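Local coordinates for DUF1904 domain-containing protein (Vibrio cholerae O1 biovar eltor str. N16961, PDB 1U9D), which is of unknown function but belongs to the DUF1904 family, which is grouped with the MIF-like proteins, at residues L37-S42 with A86-D91. Residues are numbered along the deposited sequence; the frame is centred on the assembly and turned at random.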
ATOM      1  N   LEU A  37       7.696  13.619  -8.328  1.00 18.88           N
ATOM      2  CA  LEU A  37       7.483  13.328  -6.917  1.00 19.34           C
ATOM      3  C   LEU A  37       5.982  13.262  -6.592  1.00 19.85           C
ATOM      4  O   LEU A  37       5.521  12.350  -5.907  1.00 19.38           O
ATOM      5  CB  LEU A  37       8.188  14.371  -6.030  1.00 19.43           C
ATOM      6  CG  LEU A  37       8.023  14.165  -4.537  1.00 20.45           C
ATOM      7  CD1 LEU A  37       8.429  12.759  -4.120  1.00 20.99           C
ATOM      8  CD2 LEU A  37       8.834  15.205  -3.781  1.00 22.56           C
ATOM      9  N   ASN A  38       5.221  14.213  -7.117  1.00 20.55           N
ATOM     10  CA  ASN A  38       3.782  14.240  -6.933  1.00 21.32           C
ATOM     11  C   ASN A  38       3.138  12.954  -7.442  1.00 21.11           C
ATOM     12  O   ASN A  38       2.397  12.290  -6.712  1.00 20.86           O
ATOM     13  CB  ASN A  38       3.158  15.429  -7.664  1.00 21.99           C
ATOM     14  CG  ASN A  38       3.420  16.752  -6.980  1.00 24.45           C
ATOM     15  OD1 ASN A  38       3.712  16.819  -5.793  1.00 26.36           O
ATOM     16  ND2 ASN A  38       3.305  17.826  -7.749  1.00 27.44           N
ATOM     17  N   GLU A  39       3.449  12.585  -8.678  1.00 21.42           N
ATOM     18  CA  GLU A  39       2.841  11.403  -9.290  1.00 22.47           C
ATOM     19  C   GLU A  39       3.284  10.072  -8.670  1.00 22.28           C
ATOM     20  O   GLU A  39       2.439   9.201  -8.413  1.00 21.87           O
ATOM     21  CB  GLU A  39       3.012  11.392 -10.817  1.00 23.79           C
ATOM     22  CG  GLU A  39       1.952  10.520 -11.477  1.00 28.63           C
ATOM     23  CD  GLU A  39       1.879  10.604 -12.996  1.00 36.10           C
ATOM     24  OE1 GLU A  39       2.678  11.331 -13.624  1.00 40.26           O
ATOM     25  OE2 GLU A  39       0.999   9.914 -13.572  1.00 38.98           O
ATOM     26  N   LEU A  40       4.576   9.908  -8.397  1.00 21.22           N
ATOM     27  CA  LEU A  40       5.070   8.653  -7.803  1.00 21.42           C
ATOM     28  C   LEU A  40       4.624   8.446  -6.362  1.00 22.41           C
ATOM     29  O   LEU A  40       4.296   7.332  -5.966  1.00 22.78           O
ATOM     30  CB  LEU A  40       6.588   8.565  -7.893  1.00 20.71           C
ATOM     31  CG  LEU A  40       7.130   8.511  -9.319  1.00 22.21           C
ATOM     32  CD1 LEU A  40       8.658   8.519  -9.310  1.00 22.44           C
ATOM     33  CD2 LEU A  40       6.615   7.281 -10.050  1.00 24.45           C
ATOM     34  N   SER A  41       4.591   9.502  -5.566  1.00 23.57           N
ATOM     35  CA  SER A  41       4.224   9.325  -4.165  1.00 24.37           C
ATOM     36  C   SER A  41       2.743   8.936  -4.053  1.00 25.51           C
ATOM     37  O   SER A  41       2.386   8.109  -3.218  1.00 25.16           O
ATOM     38  CB  SER A  41       4.582  10.544  -3.316  1.00 24.45           C
ATOM     39  OG  SER A  41       3.950  11.700  -3.783  1.00 25.81           O
ATOM     40  N   SER A  42       1.908   9.509  -4.923  1.00 26.40           N
ATOM     41  CA  SER A  42       0.498   9.132  -5.040  1.00 27.87           C
ATOM     42  C   SER A  42       0.332   7.700  -5.520  1.00 28.13           C
ATOM     43  O   SER A  42      -0.401   6.899  -4.923  1.00 29.03           O
ATOM     44  CB  SER A  42      -0.213  10.029  -6.052  1.00 28.13           C
ATOM     45  OG  SER A  42      -0.243  11.365  -5.619  1.00 32.14           O
ATOM     46  N   ALA A  86       7.620   2.686 -14.492  1.00 18.08           N
ATOM     47  CA  ALA A  86       8.327   2.930 -15.715  1.00 18.85           C
ATOM     48  C   ALA A  86       7.455   3.755 -16.647  1.00 20.01           C
ATOM     49  O   ALA A  86       7.929   4.670 -17.299  1.00 19.47           O
ATOM     50  CB  ALA A  86       8.706   1.619 -16.368  1.00 18.51           C
ATOM     51  N   GLN A  87       6.178   3.434 -16.712  1.00 22.12           N
ATOM     52  CA  GLN A  87       5.279   4.186 -17.596  1.00 23.83           C
ATOM     53  C   GLN A  87       5.091   5.651 -17.159  1.00 23.55           C
ATOM     54  O   GLN A  87       5.114   6.543 -18.006  1.00 23.69           O
ATOM     55  CB  GLN A  87       3.951   3.464 -17.774  1.00 25.39           C
ATOM     56  CG  GLN A  87       3.137   3.891 -19.016  1.00 30.24           C
ATOM     57  CD  GLN A  87       3.873   3.623 -20.335  1.00 35.83           C
ATOM     58  OE1 GLN A  87       3.981   2.468 -20.764  1.00 39.69           O
ATOM     59  NE2 GLN A  87       4.398   4.688 -20.964  1.00 38.58           N
ATOM     60  N   VAL A  88       4.979   5.906 -15.860  1.00 23.27           N
ATOM     61  CA  VAL A  88       4.867   7.284 -15.338  1.00 23.27           C
ATOM     62  C   VAL A  88       6.098   8.145 -15.662  1.00 22.08           C
ATOM     63  O   VAL A  88       5.989   9.263 -16.172  1.00 22.88           O
ATOM     64  CB  VAL A  88       4.648   7.299 -13.815  1.00 23.74           C
ATOM     65  CG1 VAL A  88       4.808   8.740 -13.251  1.00 24.31           C
ATOM     66  CG2 VAL A  88       3.291   6.712 -13.466  1.00 23.97           C
ATOM     67  N   ILE A  89       7.280   7.599 -15.397  1.00 21.25           N
ATOM     68  CA  ILE A  89       8.527   8.301 -15.635  1.00 20.83           C
ATOM     69  C   ILE A  89       8.644   8.599 -17.120  1.00 20.92           C
ATOM     70  O   ILE A  89       9.022   9.676 -17.510  1.00 20.30           O
ATOM     71  CB  ILE A  89       9.735   7.456 -15.157  1.00 20.72           C
ATOM     72  CG1 ILE A  89       9.760   7.369 -13.632  1.00 19.96           C
ATOM     73  CG2 ILE A  89      11.032   8.065 -15.621  1.00 20.98           C
ATOM     74  CD1 ILE A  89      10.807   6.361 -13.064  1.00 21.13           C
ATOM     75  N   THR A  90       8.316   7.621 -17.951  1.00 21.34           N
ATOM     76  CA  THR A  90       8.459   7.778 -19.379  1.00 22.46           C
ATOM     77  C   THR A  90       7.556   8.865 -19.921  1.00 23.48           C
ATOM     78  O   THR A  90       8.007   9.738 -20.674  1.00 24.36           O
ATOM     79  CB  THR A  90       8.186   6.434 -20.053  1.00 23.16           C
ATOM     80  OG1 THR A  90       9.175   5.496 -19.597  1.00 23.13           O
ATOM     81  CG2 THR A  90       8.401   6.527 -21.540  1.00 23.96           C
ATOM     82  N   ASP A  91       6.311   8.836 -19.480  1.00 24.90           N
ATOM     83  CA  ASP A  91       5.298   9.807 -19.868  1.00 26.60           C
ATOM     84  C   ASP A  91       5.638  11.238 -19.450  1.00 26.31           C
ATOM     85  O   ASP A  91       5.521  12.163 -20.257  1.00 26.72           O
ATOM     86  CB  ASP A  91       3.925   9.354 -19.349  1.00 27.12           C
ATOM     87  CG  ASP A  91       3.319   8.239 -20.211  1.00 33.24           C
ATOM     88  OD1 ASP A  91       3.847   7.998 -21.330  1.00 40.63           O
ATOM     89  OD2 ASP A  91       2.325   7.543 -19.870  1.00 40.23           O
TER
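Val88 enters between the side chains of Glu39 and Leu40, and its methyl CG1 touches both. Glu39 and Val88 approach from opposite directions, their CA atoms 7.6 Å apart, the closest pair of CA atoms across the two segments. The glutamate has CG anti to its own N (chi1 -157°) and stays extended beyond it, which lays the chain alongside the valine: Val88 CG1 is 4.0 Å from Glu39 CB, 3.8 Å from CG and 3.4 Å from OE1. Val88 CG2 lies nearer the other carboxylate oxygen, Glu39 OE2, at 3.9 Å, and both methyls face the same flat side of the carboxylate, CG1 nearly over CD. No hydrogen bond or salt bridge crosses between the segments; methyl against aliphatic chain and carboxylate is van der Waals contact. Leu40 approaches differently, sliding past Val88 in the reverse sense, and Leu40 CD2 reaches CG1 of Val88 at 4.0 Å. The buried surface is small, 176 Å², with Val88 giving the largest share. Asp91 OD2, 6.9 Å from Glu39 OE2, might slightly raise the pKa values of both acids. Val88 of helix 79-97 also packs on Leu36 and Leu43, thus against about two turns of helix 26-44, and Ile89 touches Leu36; Leu40 and Ile89 rest on Leu19 of strand 18-22 and Ile89 continues to Val105 of strand 104-109, seating the helix pair on the four-stranded mixed sheet.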